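Local coordinates for early 35 kDa protein (Autographa californica nucleopolyhedrovirus, PDB 1P35) that inhibits caspases of the infected insect host, so blocking the apoptosis set off by the virus, and suppresses the antiviral RNA interference response, at residues A[21-26]-A[169-174]; A[54-59]-A[165-170]; A[177-182]-A[197-202]. One frame throughout, in Å; residues are numbered along the deposited sequence.

Overall arrangement
From the N terminus, the chain enters contact 1 at 21-26, the turn after strand 10-21 and the start of strand 24-33, and reaches the first segment of contact 2 at 54-59. About a hundred residues later, 165-170 closes contact 2 and 169-174 then closes contact 1, so the shorter loop lies within the longer and the two share E169 and Y170. Strand 164-170 thereby has strand 24-33 on one edge and strand 52-55 on the other, with E26 reaching T56 and K58. Contact 3 follows in series with a short loop of its own, packing strand 176-179 over strand 191-199; R25 joins it to contact 1 by touching V177, V199 and D200.

Contact 1: residues A[21-26]-A[169-174]; sequences DKQTRE and EYNPIG
Y170 lies alongside R25, the two side chains pointing the same way. Its OH sits at the edge of the guanidinium, in plane and 3.6 Å from R25 NE, while the ring and guanidinium planes stand 67° apart. D17 ties both ends together, taking R25 NH2 in a salt bridge and Y170 OH in a hydrogen bond. P172 crosses R25 at about a right angle, its CG 3.6 Å from R25 CD. Between the two backbones an antiparallel hydrogen-bonded bridge forms, R25 N to Y170 O at 2.9 Å and Y170 N to R25 O at 2.8 Å, joining strands 24-33 and 164-170. On the other face T24 CG2, anti to its backbone N, comes 3.3 Å from E169 OE1, which is salt-bridged to R53. Just beyond the strands, N171 ND2 is modelled 2.5 Å from Q23 O, closer than such a bond usually is, and a water links Q23 O to P172 O. Within the type I turn D21 OD1 accepts from Q23 N (an Asx turn) and from T24 OG1. Where the backbone ladder stops, Q23 O, just before the strand, is thus approached by a side-chain amide and a water.

Contact 2: residues A[54-59]-A[165-170]; sequences SVTRKN and VLSFEY. With PO4 (phosphate ion), chain D.
T56 meets S167 and E169 with its branches. Its CB is 4.1 Å from S167 OG. Next, OG1 lies 3.1 Å from S167 OG, placed there by a chi1 of 57° that sets it between the backbone N and the carbonyl carbon. The other branch, CG2, rests 3.6 Å from OE2 of E169, whose carboxylate is salt-bridged to R53 through OE1; the two side chains cross at about a right angle. S167 OG also lies 2.9 Å from T56 O, a weak bond, and its one proton may serve either T56 oxygen. T56 OG1 has its strongest partner outside, in E26 OE2.

These side chains sit where strand 52-55 runs out along the edge of strand 164-170 that faces away from strand 24-33, in antiparallel pairing. S54 and E169 form a hydrogen-bonded pair, E169 N to S54 O being 2.8 Å; V55 and F168 follow as a non-hydrogen-bonded pair. The last backbone bond, T56 N to S167 O at 3.0 Å, comes from 54° above the carbonyl plane, as the chain turns off the strand.

K58 then bends back at chi2 and chi3. Its CG passes 3.6 Å from S167 OG, and NZ reaches phosphate O1 at 2.8 Å while also salt-bridging E26 OE2. R16 of the same chain and R79 of the second subunit bind the same phosphate, an ion probably from the crystallisation liquor. R57, whose CB points away from strand 164-170, meets the second subunit: its N bonds to E257 of that chain and its NH2 to S82 O of that chain.

Contact 3: residues A[177-182]-A[197-202]; sequences VIVPFA and AYVDSV
The F181 ring has A197 CB 3.9 Å from its CZ, and on one face V179 CG1, 3.6 Å above the plane and displaced toward the rim. V279, on the neighbouring strand 276-282, touches this phenyl as well.

The arrangement is face-to-face packing of beta strands belonging to different sheets. Strand 176-179 pairs with strand 292-295, whereas strand 191-199 pairs with strands 10-21 and 276-282. The axes of 177-179 and 197-199 approach to 9.7 Å and run at 171°, nearly antiparallel, yet no hydrogen bond joins the two segments; the contact between them is made by side chains. All six touching residues, V177, V179 and F181 on one segment and A197, V199 and V202 on the other, are buried and apolar.

V179 and V199 reach toward each other tip to tip, CG2 to CG2 at 3.8 Å. The other methyl of V179, CG1, is anti to the backbone N (chi1 -168°), which puts it against the phenyl and 4.2 Å from A197 CB. R25 of strand 24-33 packs on V177 and V199, its guanidinium salt-bridged to D17 and bonded to D200 O.

Past V179 the chain makes an inverse gamma turn centred on P180, closed by F181 N to V179 O at 2.9 Å, and the phenyl lies beside V179. At the other end of the contact, where 197-202 has left its strand, V202 packs on L277 of strand 276-282 and also turns a methyl to strand 176-179. There V177 and V202 cross at about a right angle, V177 CG2 lying 4.0 Å from V202 CG1.

Contact 1: residues A[21-26]-A[169-174]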
loop_
_atom_site.group_PDB
_atom_site.type_symbol
_atom_site.label_atom_id
_atom_site.label_comp_id
_atom_site.label_asym_id
_atom_site.label_seq_id
_atom_site.Cartn_x
_atom_site.Cartn_y
_atom_site.Cartn_z
ATOM N N ASP A 21 -16.962 13.814 17.947
ATOM C CA ASP A 21 -17.992 14.841 18.156
ATOM C C ASP A 21 -17.626 15.645 19.386
ATOM O O ASP A 21 -16.610 15.376 20.039
ATOM C CB ASP A 21 -19.424 14.286 18.330
ATOM C CG ASP A 21 -19.575 13.378 19.543
ATOM O OD1 ASP A 21 -19.071 13.701 20.641
ATOM O OD2 ASP A 21 -20.236 12.334 19.381
ATOM N N LYS A 22 -18.481 16.602 19.728
ATOM C CA LYS A 22 -18.243 17.453 20.882
ATOM C C LYS A 22 -17.828 16.715 22.177
ATOM O O LYS A 22 -17.140 17.301 23.014
ATOM C CB LYS A 22 -19.473 18.369 21.138
ATOM C CG LYS A 22 -19.239 19.426 22.224
ATOM C CD LYS A 22 -20.368 20.456 22.331
ATOM C CE LYS A 22 -20.058 21.527 23.402
ATOM N NZ LYS A 22 -21.046 22.671 23.435
ATOM N N GLN A 23 -18.226 15.457 22.374
ATOM C CA GLN A 23 -17.803 14.784 23.612
ATOM C C GLN A 23 -17.212 13.416 23.431
ATOM O O GLN A 23 -17.183 12.627 24.362
ATOM C CB GLN A 23 -18.928 14.630 24.613
ATOM C CG GLN A 23 -20.096 13.829 24.161
ATOM C CD GLN A 23 -21.136 14.734 23.581
ATOM O OE1 GLN A 23 -21.210 15.883 23.966
ATOM N NE2 GLN A 23 -21.958 14.225 22.672
ATOM N N THR A 24 -16.737 13.147 22.228
ATOM C CA THR A 24 -16.158 11.864 21.943
ATOM C C THR A 24 -14.933 12.050 21.073
ATOM O O THR A 24 -14.893 12.956 20.212
ATOM C CB THR A 24 -17.169 10.959 21.174
ATOM O OG1 THR A 24 -18.474 11.036 21.786
ATOM C CG2 THR A 24 -16.658 9.515 21.152
ATOM N N ARG A 25 -13.935 11.198 21.292
ATOM C CA ARG A 25 -12.726 11.216 20.461
ATOM C C ARG A 25 -12.366 9.755 20.226
ATOM O O ARG A 25 -12.852 8.872 20.953
ATOM C CB ARG A 25 -11.544 11.977 21.137
ATOM C CG ARG A 25 -11.747 13.476 21.317
ATOM C CD ARG A 25 -10.510 14.147 21.943
ATOM N NE ARG A 25 -9.307 13.935 21.132
ATOM C CZ ARG A 25 -8.837 14.819 20.246
ATOM N NH1 ARG A 25 -9.452 15.975 20.053
ATOM N NH2 ARG A 25 -7.754 14.550 19.534
ATOM N N GLU A 26 -11.563 9.490 19.191
ATOM C CA GLU A 26 -11.164 8.117 18.902
ATOM C C GLU A 26 -9.632 7.953 18.886
ATOM O O GLU A 26 -8.892 8.800 18.371
ATOM C CB GLU A 26 -11.749 7.650 17.554
ATOM C CG GLU A 26 -11.311 6.239 17.155
ATOM C CD GLU A 26 -11.617 5.938 15.680
ATOM O OE1 GLU A 26 -11.090 6.653 14.822
ATOM O OE2 GLU A 26 -12.376 4.990 15.374
ATOM N N GLU A 169 -13.501 4.484 20.937
ATOM C CA GLU A 169 -13.942 5.847 21.187
ATOM C C GLU A 169 -14.023 6.057 22.688
ATOM O O GLU A 169 -14.350 5.144 23.447
ATOM C CB GLU A 169 -15.318 6.129 20.586
ATOM C CG GLU A 169 -15.270 6.445 19.122
ATOM C CD GLU A 169 -16.632 6.461 18.491
ATOM O OE1 GLU A 169 -17.537 7.041 19.101
ATOM O OE2 GLU A 169 -16.796 5.925 17.379
ATOM N N TYR A 170 -13.691 7.257 23.117
ATOM C CA TYR A 170 -13.782 7.563 24.528
ATOM C C TYR A 170 -14.351 8.986 24.698
ATOM O O TYR A 170 -14.462 9.770 23.714
ATOM C CB TYR A 170 -12.411 7.417 25.203
ATOM C CG TYR A 170 -11.339 8.348 24.654
ATOM C CD1 TYR A 170 -10.849 8.203 23.367
ATOM C CD2 TYR A 170 -10.811 9.376 25.445
ATOM C CE1 TYR A 170 -9.847 9.073 22.871
ATOM C CE2 TYR A 170 -9.817 10.246 24.958
ATOM C CZ TYR A 170 -9.354 10.102 23.691
ATOM O OH TYR A 170 -8.552 11.085 23.176
ATOM N N ASN A 171 -14.718 9.299 25.936
ATOM C CA ASN A 171 -15.292 10.599 26.315
ATOM C C ASN A 171 -14.296 11.360 27.197
ATOM O O ASN A 171 -14.264 11.185 28.406
ATOM C CB ASN A 171 -16.598 10.324 27.041
ATOM C CG ASN A 171 -17.572 9.639 26.149
ATOM O OD1 ASN A 171 -18.006 8.512 26.406
ATOM N ND2 ASN A 171 -17.898 10.303 25.027
ATOM N N PRO A 172 -13.535 12.284 26.603
ATOM C CA PRO A 172 -12.505 13.102 27.277
ATOM C C PRO A 172 -13.006 13.867 28.491
ATOM O O PRO A 172 -14.056 14.514 28.445
ATOM C CB PRO A 172 -12.040 14.061 26.174
ATOM C CG PRO A 172 -12.441 13.349 24.893
ATOM C CD PRO A 172 -13.767 12.766 25.231
ATOM N N ILE A 173 -12.300 13.771 29.603
ATOM C CA ILE A 173 -12.727 14.565 30.740
ATOM C C ILE A 173 -12.051 15.942 30.508
ATOM O O ILE A 173 -10.874 16.033 30.155
ATOM C CB ILE A 173 -12.281 13.955 32.111
ATOM C CG1 ILE A 173 -13.025 12.635 32.442
ATOM C CG2 ILE A 173 -12.430 14.986 33.167
ATOM C CD1 ILE A 173 -14.577 12.571 32.071
ATOM N N GLY A 174 -12.829 17.011 30.626
ATOM C CA GLY A 174 -12.310 18.368 30.487
ATOM C C GLY A 174 -11.439 18.925 29.372
ATOM O O GLY A 174 -10.463 19.608 29.674
HETATM O O HOH W 1 -16.657 14.182 26.974
#

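Contact 2: residues A[54-59]-A[165-170]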
loop_
_atom_site.group_PDB
_atom_site.type_symbol
_atom_site.label_atom_id
_atom_site.label_comp_id
_atom_site.label_asym_id
_atom_site.label_seq_id
_atom_site.Cartn_x
_atom_site.Cartn_y
_atom_site.Cartn_z
ATOM N N SER A 54 -16.691 2.486 23.401
ATOM C CA SER A 54 -16.822 1.321 22.543
ATOM C C SER A 54 -15.571 1.174 21.695
ATOM O O SER A 54 -14.805 2.112 21.587
ATOM C CB SER A 54 -18.075 1.395 21.676
ATOM O OG SER A 54 -18.094 2.546 20.887
ATOM N N VAL A 55 -15.339 -0.021 21.160
ATOM C CA VAL A 55 -14.178 -0.270 20.319
ATOM C C VAL A 55 -14.654 -0.080 18.910
ATOM O O VAL A 55 -15.814 -0.324 18.606
ATOM C CB VAL A 55 -13.690 -1.716 20.413
ATOM C CG1 VAL A 55 -13.027 -1.978 21.773
ATOM C CG2 VAL A 55 -14.896 -2.633 20.246
ATOM N N THR A 56 -13.757 0.317 18.031
ATOM C CA THR A 56 -14.181 0.506 16.671
ATOM C C THR A 56 -13.368 -0.408 15.758
ATOM O O THR A 56 -12.469 -1.113 16.217
ATOM C CB THR A 56 -14.023 1.982 16.286
ATOM O OG1 THR A 56 -12.652 2.398 16.479
ATOM C CG2 THR A 56 -14.914 2.826 17.152
ATOM N N ARG A 57 -13.735 -0.448 14.490
ATOM C CA ARG A 57 -13.030 -1.252 13.484
ATOM C C ARG A 57 -12.675 -0.262 12.389
ATOM O O ARG A 57 -13.529 0.500 11.919
ATOM C CB ARG A 57 -13.937 -2.370 12.927
ATOM C CG ARG A 57 -13.312 -3.334 11.846
ATOM C CD ARG A 57 -12.068 -4.063 12.343
ATOM N NE ARG A 57 -11.644 -5.211 11.522
ATOM C CZ ARG A 57 -11.209 -5.175 10.258
ATOM N NH1 ARG A 57 -11.127 -4.035 9.580
ATOM N NH2 ARG A 57 -10.822 -6.303 9.672
ATOM N N LYS A 58 -11.398 -0.230 12.020
ATOM C CA LYS A 58 -10.950 0.676 10.973
ATOM C C LYS A 58 -10.645 -0.146 9.750
ATOM O O LYS A 58 -10.475 -1.368 9.844
ATOM C CB LYS A 58 -9.694 1.451 11.417
ATOM C CG LYS A 58 -9.805 2.022 12.808
ATOM C CD LYS A 58 -11.059 2.889 13.038
ATOM C CE LYS A 58 -11.129 4.077 12.117
ATOM N NZ LYS A 58 -12.357 4.861 12.428
ATOM N N ASN A 59 -10.541 0.534 8.610
ATOM C CA ASN A 59 -10.259 -0.138 7.339
ATOM C C ASN A 59 -8.813 -0.626 7.360
ATOM O O ASN A 59 -7.996 -0.091 8.111
ATOM C CB ASN A 59 -10.548 0.828 6.171
ATOM C CG ASN A 59 -9.473 1.905 5.982
ATOM O OD1 ASN A 59 -8.377 1.613 5.515
ATOM N ND2 ASN A 59 -9.802 3.142 6.302
ATOM N N VAL A 165 -3.171 -4.327 16.569
ATOM C CA VAL A 165 -3.938 -3.098 16.460
ATOM C C VAL A 165 -5.122 -2.973 17.423
ATOM O O VAL A 165 -5.558 -3.956 18.043
ATOM C CB VAL A 165 -4.417 -2.937 14.985
ATOM C CG1 VAL A 165 -3.258 -3.276 14.014
ATOM C CG2 VAL A 165 -5.568 -3.944 14.674
ATOM N N LEU A 166 -5.593 -1.740 17.604
ATOM C CA LEU A 166 -6.739 -1.496 18.477
ATOM C C LEU A 166 -7.227 -0.119 18.154
ATOM O O LEU A 166 -6.481 0.690 17.630
ATOM C CB LEU A 166 -6.383 -1.561 19.960
ATOM C CG LEU A 166 -5.480 -0.453 20.559
ATOM C CD1 LEU A 166 -6.309 0.687 21.095
ATOM C CD2 LEU A 166 -4.688 -1.001 21.729
ATOM N N SER A 167 -8.504 0.120 18.426
ATOM C CA SER A 167 -9.104 1.419 18.239
ATOM C C SER A 167 -10.375 1.475 19.084
ATOM O O SER A 167 -11.054 0.481 19.251
ATOM C CB SER A 167 -9.402 1.693 16.759
ATOM O OG SER A 167 -10.136 0.637 16.157
ATOM N N PHE A 168 -10.695 2.643 19.616
ATOM C CA PHE A 168 -11.868 2.747 20.439
ATOM C C PHE A 168 -12.242 4.225 20.589
ATOM O O PHE A 168 -11.411 5.115 20.325
ATOM C CB PHE A 168 -11.591 2.066 21.809
ATOM C CG PHE A 168 -10.460 2.735 22.619
ATOM C CD1 PHE A 168 -10.601 4.035 23.108
ATOM C CD2 PHE A 168 -9.241 2.083 22.810
ATOM C CE1 PHE A 168 -9.527 4.689 23.768
ATOM C CE2 PHE A 168 -8.172 2.704 23.459
ATOM C CZ PHE A 168 -8.320 4.024 23.935
ATOM N N GLU A 169 -13.501 4.484 20.937
ATOM C CA GLU A 169 -13.942 5.847 21.187
ATOM C C GLU A 169 -14.023 6.057 22.688
ATOM O O GLU A 169 -14.350 5.144 23.447
ATOM C CB GLU A 169 -15.318 6.129 20.586
ATOM C CG GLU A 169 -15.270 6.445 19.122
ATOM C CD GLU A 169 -16.632 6.461 18.491
ATOM O OE1 GLU A 169 -17.537 7.041 19.101
ATOM O OE2 GLU A 169 -16.796 5.925 17.379
ATOM N N TYR A 170 -13.691 7.257 23.117
ATOM C CA TYR A 170 -13.782 7.563 24.528
ATOM C C TYR A 170 -14.351 8.986 24.698
ATOM O O TYR A 170 -14.462 9.770 23.714
ATOM C CB TYR A 170 -12.411 7.417 25.203
ATOM C CG TYR A 170 -11.339 8.348 24.654
ATOM C CD1 TYR A 170 -10.849 8.203 23.367
ATOM C CD2 TYR A 170 -10.811 9.376 25.445
ATOM C CE1 TYR A 170 -9.847 9.073 22.871
ATOM C CE2 TYR A 170 -9.817 10.246 24.958
ATOM C CZ TYR A 170 -9.354 10.102 23.691
ATOM O OH TYR A 170 -8.552 11.085 23.176
HETATM P P PO4 D . -11.926 7.152 9.328
HETATM O O1 PO4 D . -12.204 7.190 10.825
HETATM O O2 PO4 D . -13.055 6.399 8.651
HETATM O O3 PO4 D . -11.844 8.562 8.760
HETATM O O4 PO4 D . -10.601 6.472 9.116
#

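Contact 3: residues A[177-182]-A[197-202]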
loop_
_atom_site.group_PDB
_atom_site.type_symbol
_atom_site.label_atom_id
_atom_site.label_comp_id
_atom_site.label_asym_id
_atom_site.label_seq_id
_atom_site.Cartn_x
_atom_site.Cartn_y
_atom_site.Cartn_z
ATOM N N VAL A 177 -6.581 15.673 25.982
ATOM C CA VAL A 177 -6.227 14.509 25.177
ATOM C C VAL A 177 -4.841 14.081 25.629
ATOM O O VAL A 177 -3.954 14.892 25.800
ATOM C CB VAL A 177 -6.012 14.788 23.702
ATOM C CG1 VAL A 177 -6.005 13.455 22.937
ATOM C CG2 VAL A 177 -6.995 15.747 23.212
ATOM N N ILE A 178 -4.646 12.789 25.797
ATOM C CA ILE A 178 -3.354 12.289 26.190
ATOM C C ILE A 178 -2.808 11.435 25.018
ATOM O O ILE A 178 -3.454 10.488 24.607
ATOM C CB ILE A 178 -3.529 11.442 27.444
ATOM C CG1 ILE A 178 -4.042 12.325 28.570
ATOM C CG2 ILE A 178 -2.230 10.734 27.813
ATOM C CD1 ILE A 178 -4.274 11.596 29.908
ATOM N N VAL A 179 -1.653 11.784 24.452
ATOM C CA VAL A 179 -1.081 10.985 23.376
ATOM C C VAL A 179 -0.139 10.092 24.173
ATOM O O VAL A 179 0.815 10.548 24.769
ATOM C CB VAL A 179 -0.317 11.812 22.391
ATOM C CG1 VAL A 179 -0.032 10.966 21.187
ATOM C CG2 VAL A 179 -1.140 13.093 21.993
ATOM N N PRO A 180 -0.415 8.802 24.198
ATOM C CA PRO A 180 0.405 7.845 24.971
ATOM C C PRO A 180 1.791 7.481 24.481
ATOM O O PRO A 180 2.013 6.371 23.992
ATOM C CB PRO A 180 -0.540 6.638 25.079
ATOM C CG PRO A 180 -1.208 6.637 23.728
ATOM C CD PRO A 180 -1.578 8.130 23.562
ATOM N N PHE A 181 2.741 8.404 24.620
ATOM C CA PHE A 181 4.110 8.116 24.202
ATOM C C PHE A 181 4.915 7.409 25.273
ATOM O O PHE A 181 5.888 6.724 24.951
ATOM C CB PHE A 181 4.857 9.411 23.810
ATOM C CG PHE A 181 4.336 10.060 22.572
ATOM C CD1 PHE A 181 4.139 9.326 21.419
ATOM C CD2 PHE A 181 4.086 11.433 22.545
ATOM C CE1 PHE A 181 3.710 9.938 20.242
ATOM C CE2 PHE A 181 3.649 12.059 21.369
ATOM C CZ PHE A 181 3.466 11.295 20.207
ATOM N N ALA A 182 4.548 7.567 26.544
ATOM C CA ALA A 182 5.362 6.948 27.606
ATOM C C ALA A 182 5.471 5.411 27.588
ATOM O O ALA A 182 4.539 4.675 27.162
ATOM C CB ALA A 182 4.872 7.427 29.024
ATOM N N ALA A 197 2.487 9.974 15.207
ATOM C CA ALA A 197 1.156 10.266 15.662
ATOM C C ALA A 197 0.537 11.430 14.874
ATOM O O ALA A 197 1.221 12.374 14.403
ATOM C CB ALA A 197 1.139 10.588 17.147
ATOM N N TYR A 198 -0.770 11.314 14.705
ATOM C CA TYR A 198 -1.586 12.293 14.027
ATOM C C TYR A 198 -2.690 12.599 15.069
ATOM O O TYR A 198 -3.375 11.671 15.501
ATOM C CB TYR A 198 -2.184 11.652 12.732
ATOM C CG TYR A 198 -3.160 12.542 11.994
ATOM C CD1 TYR A 198 -4.442 12.772 12.513
ATOM C CD2 TYR A 198 -2.802 13.173 10.788
ATOM C CE1 TYR A 198 -5.357 13.591 11.863
ATOM C CE2 TYR A 198 -3.704 14.004 10.107
ATOM C CZ TYR A 198 -4.993 14.204 10.650
ATOM O OH TYR A 198 -5.954 14.914 9.960
ATOM N N VAL A 199 -2.848 13.868 15.485
ATOM C CA VAL A 199 -3.868 14.222 16.515
ATOM C C VAL A 199 -4.528 15.522 16.089
ATOM O O VAL A 199 -3.829 16.503 15.889
ATOM C CB VAL A 199 -3.258 14.463 17.922
ATOM C CG1 VAL A 199 -4.391 14.604 18.945
ATOM C CG2 VAL A 199 -2.301 13.303 18.334
ATOM N N ASP A 200 -5.860 15.532 15.934
ATOM C CA ASP A 200 -6.551 16.742 15.479
ATOM C C ASP A 200 -7.363 17.408 16.566
ATOM O O ASP A 200 -7.487 16.877 17.656
ATOM C CB ASP A 200 -7.428 16.472 14.247
ATOM C CG ASP A 200 -8.686 15.613 14.528
ATOM O OD1 ASP A 200 -9.253 15.663 15.625
ATOM O OD2 ASP A 200 -9.137 14.923 13.580
ATOM N N SER A 201 -7.868 18.600 16.255
ATOM C CA SER A 201 -8.654 19.417 17.165
ATOM C C SER A 201 -7.903 19.681 18.453
ATOM O O SER A 201 -8.485 19.591 19.541
ATOM C CB SER A 201 -10.002 18.762 17.477
ATOM O OG SER A 201 -10.580 18.241 16.289
ATOM N N VAL A 202 -6.615 20.014 18.319
ATOM C CA VAL A 202 -5.775 20.292 19.487
ATOM C C VAL A 202 -5.066 21.611 19.464
ATOM O O VAL A 202 -4.734 22.115 18.430
ATOM C CB VAL A 202 -4.706 19.172 19.747
ATOM C CG1 VAL A 202 -5.420 17.970 20.315
ATOM C CG2 VAL A 202 -3.945 18.778 18.414
#